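Local coordinates for protein TRAP dicarboxylate transporter-DctP subunit (Desulfovibrio salexigens, PDB 4N6D) that probably binds an organic-acid solute in the periplasm and delivers it to a tripartite (TRAP) membrane transporter, at residues Gly113-Thr118 against Glu227-Val232; Leu258-Ala263 against Ile334-Lys339. One frame throughout, in Å; residues are numbered along the deposited sequence.

Interaction 1: Gly113-Thr118 against Glu227-Val232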
ATOM      1  N   GLY A 113      12.036  -1.680  -4.042  1.00 11.60           N
ATOM      2  CA  GLY A 113      12.244  -0.974  -5.292  1.00  7.64           C
ATOM      3  C   GLY A 113      11.024  -0.751  -6.167  1.00  9.04           C
ATOM      4  O   GLY A 113      11.175  -0.312  -7.301  1.00 10.98           O
ATOM      5  N   PHE A 114       9.812  -1.016  -5.679  1.00  7.25           N
ATOM      6  CA  PHE A 114       8.627  -0.731  -6.485  1.00  7.23           C
ATOM      7  C   PHE A 114       8.437   0.768  -6.649  1.00 10.59           C
ATOM      8  O   PHE A 114       8.643   1.530  -5.711  1.00 11.12           O
ATOM      9  CB  PHE A 114       7.382  -1.374  -5.860  1.00  9.00           C
ATOM     10  CG  PHE A 114       7.292  -2.854  -6.130  1.00  8.77           C
ATOM     11  CD1 PHE A 114       7.920  -3.764  -5.285  1.00  8.60           C
ATOM     12  CD2 PHE A 114       6.631  -3.319  -7.246  1.00  7.18           C
ATOM     13  CE1 PHE A 114       7.880  -5.119  -5.545  1.00  9.48           C
ATOM     14  CE2 PHE A 114       6.571  -4.697  -7.513  1.00  8.94           C
ATOM     15  CZ  PHE A 114       7.201  -5.587  -6.667  1.00 10.75           C
ATOM     16  N   THR A 115       8.049   1.194  -7.845  1.00  9.20           N
ATOM     17  CA  THR A 115       7.976   2.631  -8.133  1.00  8.24           C
ATOM     18  C   THR A 115       6.574   3.105  -8.490  1.00  9.53           C
ATOM     19  O   THR A 115       6.387   4.250  -8.903  1.00 11.45           O
ATOM     20  CB  THR A 115       8.919   2.991  -9.292  1.00 11.62           C
ATOM     21  OG1 THR A 115       8.525   2.277 -10.461  1.00 12.68           O
ATOM     22  CG2 THR A 115      10.361   2.632  -8.946  1.00 13.32           C
ATOM     23  N   SER A 116       5.582   2.232  -8.327  1.00  9.79           N
ATOM     24  CA  SER A 116       4.198   2.620  -8.586  1.00  8.57           C
ATOM     25  C   SER A 116       3.259   1.687  -7.851  1.00 10.10           C
ATOM     26  O   SER A 116       3.637   0.563  -7.502  1.00  8.64           O
ATOM     27  CB  SER A 116       3.860   2.605 -10.085  1.00 11.00           C
ATOM     28  OG  SER A 116       3.745   1.282 -10.580  1.00 11.75           O
ATOM     29  N   SER A 117       2.038   2.169  -7.627  1.00  8.51           N
ATOM     30  CA  SER A 117       0.977   1.370  -7.032  1.00  8.23           C
ATOM     31  C   SER A 117       0.554   0.244  -7.965  1.00  9.03           C
ATOM     32  O   SER A 117       0.282  -0.869  -7.517  1.00  8.37           O
ATOM     33  CB  SER A 117      -0.217   2.270  -6.737  1.00  9.54           C
ATOM     34  OG  SER A 117      -1.291   1.512  -6.168  1.00  8.43           O
ATOM     35  N   THR A 118       0.535   0.544  -9.269  1.00  9.64           N
ATOM     36  CA  THR A 118       0.111  -0.424 -10.262  1.00  8.62           C
ATOM     37  C   THR A 118       1.000  -1.654 -10.247  1.00  8.68           C
ATOM     38  O   THR A 118       0.495  -2.778 -10.188  1.00  8.90           O
ATOM     39  CB  THR A 118       0.063   0.176 -11.681  1.00  9.80           C
ATOM     40  OG1 THR A 118      -0.884   1.243 -11.719  1.00 11.86           O
ATOM     41  CG2 THR A 118      -0.371  -0.856 -12.696  1.00 11.80           C
ATOM     42  N   GLU A 227      11.704  11.860  -4.405  1.00 10.52           N
ATOM     43  CA  GLU A 227      11.142  10.570  -4.777  1.00 10.59           C
ATOM     44  C   GLU A 227      12.140   9.454  -4.492  1.00  9.41           C
ATOM     45  O   GLU A 227      13.022   9.127  -5.289  1.00 12.64           O
ATOM     46  CB  GLU A 227      10.700  10.553  -6.241  1.00 11.93           C
ATOM     47  CG  GLU A 227       9.726   9.404  -6.550  1.00 16.07           C
ATOM     48  CD  GLU A 227       9.158   9.438  -7.961  1.00 21.69           C
ATOM     49  OE1 GLU A 227       9.912   9.829  -8.884  1.00 23.32           O
ATOM     50  OE2 GLU A 227       7.954   9.090  -8.135  1.00 16.80           O
ATOM     51  N   THR A 228      12.016   8.900  -3.305  1.00  7.52           N
ATOM     52  CA  THR A 228      12.851   7.794  -2.862  1.00  7.92           C
ATOM     53  C   THR A 228      12.236   6.431  -3.197  1.00  9.32           C
ATOM     54  O   THR A 228      12.945   5.416  -3.190  1.00  9.01           O
ATOM     55  CB  THR A 228      13.038   7.842  -1.347  1.00 12.21           C
ATOM     56  OG1 THR A 228      11.749   7.872  -0.717  1.00  9.27           O
ATOM     57  CG2 THR A 228      13.835   9.060  -0.931  1.00 14.51           C
ATOM     58  N   ASN A 229      10.935   6.401  -3.480  1.00  8.95           N
ATOM     59  CA  ASN A 229      10.231   5.148  -3.781  1.00  9.81           C
ATOM     60  C   ASN A 229      10.567   4.066  -2.760  1.00  8.13           C
ATOM     61  O   ASN A 229      10.974   2.944  -3.095  1.00  8.63           O
ATOM     62  CB  ASN A 229      10.541   4.664  -5.213  1.00  9.42           C
ATOM     63  CG  ASN A 229       9.682   5.361  -6.254  1.00  9.82           C
ATOM     64  OD1 ASN A 229       8.496   5.597  -6.023  1.00 13.67           O
ATOM     65  ND2 ASN A 229      10.284   5.738  -7.379  1.00 10.62           N
ATOM     66  N   THR A 230      10.340   4.396  -1.500  1.00  7.20           N
ATOM     67  CA  THR A 230      10.913   3.585  -0.431  1.00  8.11           C
ATOM     68  C   THR A 230      10.231   2.229  -0.247  1.00 10.46           C
ATOM     69  O   THR A 230      10.880   1.190  -0.284  1.00 12.18           O
ATOM     70  CB  THR A 230      10.963   4.389   0.865  1.00  9.56           C
ATOM     71  OG1 THR A 230      11.867   5.477   0.675  1.00 11.17           O
ATOM     72  CG2 THR A 230      11.463   3.531   2.000  1.00 10.62           C
ATOM     73  N   ALA A 231       8.924   2.235  -0.063  1.00  9.08           N
ATOM     74  CA  ALA A 231       8.190   1.010   0.206  1.00  9.97           C
ATOM     75  C   ALA A 231       6.732   1.340  -0.044  1.00  9.60           C
ATOM     76  O   ALA A 231       6.362   2.512  -0.045  1.00 12.43           O
ATOM     77  CB  ALA A 231       8.371   0.568   1.670  1.00  9.44           C
ATOM     78  N   VAL A 232       5.908   0.298  -0.153  1.00  8.08           N
ATOM     79  CA  VAL A 232       4.459   0.445  -0.221  1.00  8.69           C
ATOM     80  C   VAL A 232       3.803  -0.281   0.963  1.00  7.56           C
ATOM     81  O   VAL A 232       4.459  -1.021   1.702  1.00  7.36           O
ATOM     82  CB  VAL A 232       3.875  -0.150  -1.541  1.00  6.33           C
ATOM     83  CG1 VAL A 232       4.471   0.510  -2.793  1.00  7.50           C
ATOM     84  CG2 VAL A 232       4.100  -1.653  -1.590  1.00  7.90           C
TER
HETATM   85  O   HOH W   1      12.702   0.449  -2.187  1.00 13.25           O
HETATM   86  O   HOH W   2       8.874   0.953  -3.077  1.00 10.09           O
HETATM   87  O   HOH W   3       8.134   6.556  -9.402  1.00 15.88           O
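The methyl group of T115 rests against the side-chain amide of N229, with CG2 3.5 Å from ND2, where the loop entering helix 117-131 of a two-lobed TRAP-type solute-binding protein passes the irregular segment 227-232. That segment runs from strand 224-226 of the four-stranded sheet to strand 234-240 of the five-stranded sheet, so the contact lies beside a connection between the lobes. N229 (CG anti to the carbonyl carbon, chi1 -82°) crosses the T115 side chain at a slant, bringing ND2 to CB and CG2 and the amide carbon to CA, while its CB approaches the carbonyl O of F114 at 3.7 Å.

No direct hydrogen bond joins the segments; three waters do this work. The first accepts from G113 N and can donate to T230 O, although other acceptors compete for its hydrogens. The second donates to two carbonyls, F114 O at 2.7 Å and N229 O at 2.9 Å, tying backbone to backbone. A third links T115, N229 and E227.

Further out, N151 OD1 accepts from N229 N, and the hydroxyls of T228 and T230 bond to each other within the loop. The F114 side chain turns away from the loop to meet the ring of F108 and to pack on A120 and A123 of helix 117-131. S116 occupies the N-cap position of that helix, and D271 of helix 249-285 receives S117 N and T118 OG1. The third water sits 3.1 Å from N229 ND2, whose N-H it accepts while giving its own hydrogens to T115 O and, weakly, to E227 OE2.

Interaction 2: Leu258-Ala263 against Ile334-Lys339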
ATOM      1  N   LEU A 258     -12.672 -10.961 -11.049  1.00  8.08           N
ATOM      2  CA  LEU A 258     -12.346  -9.631 -10.555  1.00  7.91           C
ATOM      3  C   LEU A 258     -11.078  -9.536  -9.692  1.00  8.77           C
ATOM      4  O   LEU A 258     -10.631  -8.449  -9.360  1.00  9.26           O
ATOM      5  CB  LEU A 258     -13.520  -9.043  -9.765  1.00  7.95           C
ATOM      6  CG  LEU A 258     -14.567  -8.367 -10.627  1.00 12.45           C
ATOM      7  CD1 LEU A 258     -15.868  -8.217  -9.840  1.00 10.91           C
ATOM      8  CD2 LEU A 258     -14.058  -7.017 -11.157  1.00 12.53           C
ATOM      9  N   GLY A 259     -10.490 -10.654  -9.293  1.00  8.47           N
ATOM     10  CA  GLY A 259      -9.360 -10.552  -8.378  1.00  9.31           C
ATOM     11  C   GLY A 259      -8.187  -9.797  -8.998  1.00  8.08           C
ATOM     12  O   GLY A 259      -7.712  -8.785  -8.472  1.00  9.32           O
ATOM     13  N   ARG A 260      -7.699 -10.296 -10.124  1.00  7.56           N
ATOM     14  CA  ARG A 260      -6.604  -9.613 -10.807  1.00  7.85           C
ATOM     15  C   ARG A 260      -7.044  -8.246 -11.339  1.00  7.96           C
ATOM     16  O   ARG A 260      -6.305  -7.259 -11.247  1.00  8.46           O
ATOM     17  CB  ARG A 260      -6.058 -10.464 -11.957  1.00  8.97           C
ATOM     18  CG  ARG A 260      -4.805  -9.872 -12.552  1.00 11.64           C
ATOM     19  CD  ARG A 260      -4.585 -10.390 -13.962  1.00 19.90           C
ATOM     20  NE  ARG A 260      -3.516  -9.636 -14.608  1.00 29.86           N
ATOM     21  CZ  ARG A 260      -2.235  -9.821 -14.350  1.00 29.81           C
ATOM     22  NH1 ARG A 260      -1.872 -10.766 -13.495  1.00 35.53           N
ATOM     23  NH2 ARG A 260      -1.317  -9.082 -14.970  1.00 28.19           N
ATOM     24  N   GLU A 261      -8.248  -8.182 -11.890  1.00  9.23           N
ATOM     25  CA  GLU A 261      -8.747  -6.943 -12.464  1.00  8.63           C
ATOM     26  C   GLU A 261      -8.762  -5.853 -11.406  1.00  9.78           C
ATOM     27  O   GLU A 261      -8.391  -4.712 -11.665  1.00  9.50           O
ATOM     28  CB  GLU A 261     -10.174  -7.094 -12.985  1.00 11.52           C
ATOM     29  CG  GLU A 261     -10.371  -8.075 -14.103  1.00 18.39           C
ATOM     30  CD  GLU A 261     -11.762  -7.973 -14.720  1.00 21.65           C
ATOM     31  OE1 GLU A 261     -12.423  -6.938 -14.496  1.00 15.74           O
ATOM     32  OE2 GLU A 261     -12.165  -8.920 -15.438  1.00 22.18           O
ATOM     33  N   GLN A 262      -9.250  -6.184 -10.217  1.00  9.43           N
ATOM     34  CA  GLN A 262      -9.394  -5.172  -9.176  1.00  8.66           C
ATOM     35  C   GLN A 262      -8.040  -4.736  -8.622  1.00  8.51           C
ATOM     36  O   GLN A 262      -7.870  -3.575  -8.233  1.00  8.23           O
ATOM     37  CB  GLN A 262     -10.341  -5.654  -8.066  1.00  7.24           C
ATOM     38  CG  GLN A 262     -10.753  -4.581  -7.081  1.00  9.51           C
ATOM     39  CD  GLN A 262     -11.635  -3.542  -7.700  1.00  9.55           C
ATOM     40  OE1 GLN A 262     -12.151  -3.732  -8.788  1.00 11.73           O
ATOM     41  NE2 GLN A 262     -11.835  -2.440  -6.994  1.00  8.62           N
ATOM     42  N   ALA A 263      -7.078  -5.655  -8.581  1.00  8.59           N
ATOM     43  CA  ALA A 263      -5.718  -5.301  -8.190  1.00  7.00           C
ATOM     44  C   ALA A 263      -5.187  -4.224  -9.163  1.00  9.38           C
ATOM     45  O   ALA A 263      -4.661  -3.177  -8.750  1.00  8.86           O
ATOM     46  CB  ALA A 263      -4.818  -6.546  -8.207  1.00  8.51           C
ATOM     47  N   ILE A 334      10.125  -6.597 -12.136  1.00  9.83           N
ATOM     48  CA  ILE A 334      10.605  -6.395 -13.494  1.00 10.51           C
ATOM     49  C   ILE A 334       9.483  -6.644 -14.516  1.00 10.72           C
ATOM     50  O   ILE A 334       9.377  -5.945 -15.532  1.00 11.30           O
ATOM     51  CB  ILE A 334      11.818  -7.281 -13.773  1.00 10.69           C
ATOM     52  CG1 ILE A 334      12.970  -6.847 -12.886  1.00 10.65           C
ATOM     53  CG2 ILE A 334      12.264  -7.150 -15.232  1.00 11.43           C
ATOM     54  CD1 ILE A 334      14.162  -7.796 -12.900  1.00 10.79           C
ATOM     55  N   LYS A 335       8.668  -7.661 -14.285  1.00 10.85           N
ATOM     56  CA  LYS A 335       7.556  -7.930 -15.201  1.00 10.94           C
ATOM     57  C   LYS A 335       6.647  -6.699 -15.380  1.00 12.52           C
ATOM     58  O   LYS A 335       6.169  -6.418 -16.483  1.00 13.31           O
ATOM     59  CB  LYS A 335       6.722  -9.104 -14.662  1.00 10.57           C
ATOM     60  CG  LYS A 335       5.487  -9.473 -15.473  1.00 13.16           C
ATOM     61  CD  LYS A 335       4.799 -10.647 -14.752  1.00 20.93           C
ATOM     62  CE  LYS A 335       3.514 -11.113 -15.404  1.00 32.44           C
ATOM     63  NZ  LYS A 335       2.866 -12.123 -14.483  1.00 38.00           N
ATOM     64  N   TYR A 336       6.396  -5.975 -14.298  1.00 10.45           N
ATOM     65  CA  TYR A 336       5.417  -4.897 -14.328  1.00 10.66           C
ATOM     66  C   TYR A 336       6.020  -3.512 -14.482  1.00 14.26           C
ATOM     67  O   TYR A 336       5.301  -2.558 -14.836  1.00 12.11           O
ATOM     68  CB  TYR A 336       4.495  -4.978 -13.088  1.00 10.09           C
ATOM     69  CG  TYR A 336       3.588  -6.183 -13.178  1.00 13.07           C
ATOM     70  CD1 TYR A 336       2.638  -6.273 -14.172  1.00 10.95           C
ATOM     71  CD2 TYR A 336       3.689  -7.239 -12.282  1.00 11.24           C
ATOM     72  CE1 TYR A 336       1.832  -7.385 -14.293  1.00 13.79           C
ATOM     73  CE2 TYR A 336       2.886  -8.358 -12.392  1.00  9.47           C
ATOM     74  CZ  TYR A 336       1.950  -8.422 -13.401  1.00 12.21           C
ATOM     75  OH  TYR A 336       1.138  -9.523 -13.517  1.00 15.74           O
ATOM     76  N   GLU A 337       7.334  -3.401 -14.256  1.00 11.15           N
ATOM     77  CA  GLU A 337       8.020  -2.107 -14.336  1.00 13.14           C
ATOM     78  C   GLU A 337       9.120  -2.093 -15.352  1.00 26.65           C
ATOM     79  O   GLU A 337       9.323  -1.084 -16.013  1.00 40.23           O
ATOM     80  CB  GLU A 337       8.717  -1.721 -13.027  1.00 20.35           C
ATOM     81  CG  GLU A 337       7.881  -1.761 -11.827  1.00 11.70           C
ATOM     82  CD  GLU A 337       8.484  -1.039 -10.628  1.00 14.02           C
ATOM     83  OE1 GLU A 337       9.671  -0.627 -10.633  1.00 15.91           O
ATOM     84  OE2 GLU A 337       7.722  -0.880  -9.665  1.00 11.72           O
ATOM     85  N   GLY A 338       9.836  -3.209 -15.449  1.00 22.78           N
ATOM     86  CA  GLY A 338      11.143  -3.254 -16.092  1.00 26.77           C
ATOM     87  C   GLY A 338      11.494  -2.003 -16.873  1.00 25.33           C
ATOM     88  O   GLY A 338      10.732  -1.624 -17.760  1.00 26.39           O
ATOM     89  N   LYS A 339      12.655  -1.398 -16.583  1.00 27.11           N
ATOM     90  CA  LYS A 339      13.124  -0.211 -17.325  1.00 28.07           C
ATOM     91  C   LYS A 339      14.185  -0.528 -18.360  1.00 30.09           C
ATOM     92  O   LYS A 339      14.491   0.320 -19.205  1.00 24.91           O
ATOM     93  CB  LYS A 339      13.727   0.846 -16.387  1.00 28.91           C
ATOM     94  CG  LYS A 339      12.720   1.531 -15.499  1.00 38.93           C
ATOM     95  CD  LYS A 339      12.315   0.590 -14.414  1.00 42.91           C
ATOM     96  CE  LYS A 339      11.490   1.275 -13.353  1.00 34.96           C
ATOM     97  NZ  LYS A 339      11.433   0.360 -12.235  1.00 17.71           N
TER
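R260 reaches from the long helix 249-285 to the phenol of Y336 near the end of helix 322-337, a polar bridge across the surface of this solute-binding protein. Ahead of it in the helix, L258 packs on W51 and V55 of helix 43-58, and G259 then turns its carbonyl to T143 OG1 of strand 139-146. R260 leaves the helix with CG anti to the backbone N (chi1 -172°) and stays extended to NE, which carries the guanidinium out to meet a tyrosine arriving from the opposite direction. NH2 donates to Y336 OH at 2.9 Å with an N-H...O angle of 151°, the oxygen lying close to the guanidinium plane; NH1 adds a weak bond to the same oxygen at 3.3 Å. Guanidinium and ring planes are turned 40° apart, and they meet edge to edge rather than stacking.

D126 of helix 117-131 completes the cluster. Its carboxylate forms salt bridges with R260 NH1 and K335 NZ and also hydrogen-bonds Y336 OH, so the phenol oxygen is held by the arginine N-H groups and also by the D126 carboxylate, its strongest polar partner. This carboxylate probably offsets the positive charges of R260 and K335, whose NH1 and NZ lie 5.0 Å apart. K335 also lays its CG over one face of the Y336 ring, 4.1 Å above the plane.

Farther along, E261 pairs with R58, while Q262 binds Q47 and R50, fastening helix 249-285 to helix 43-58. R260 and Y336 both lean on L122, so helix 117-131 lies against the bridge between helices 249-285 and 322-337, while the A263 methyl touches T143 of strand 139-146.

From the N terminus, the chain first reaches 113-118, at the start of helix 117-131, and interaction 1 closes a long excursion of 108 residues when 227-232 returns beside it. Interaction 2 opens only afterwards and closes a shorter, largely helical loop from 258-263 to 334-339, so the two follow in series and neither nest nor cross. Although separate along the chain, they touch, their centres about 14 Å apart: E337 OE2 probably accepts a hydrogen bond from T115 N at 2.8 Å. Together they tie the connection between the two larger sheets, helix 117-131, the long helix 249-285 and the C-terminal helix 322-337 to one another.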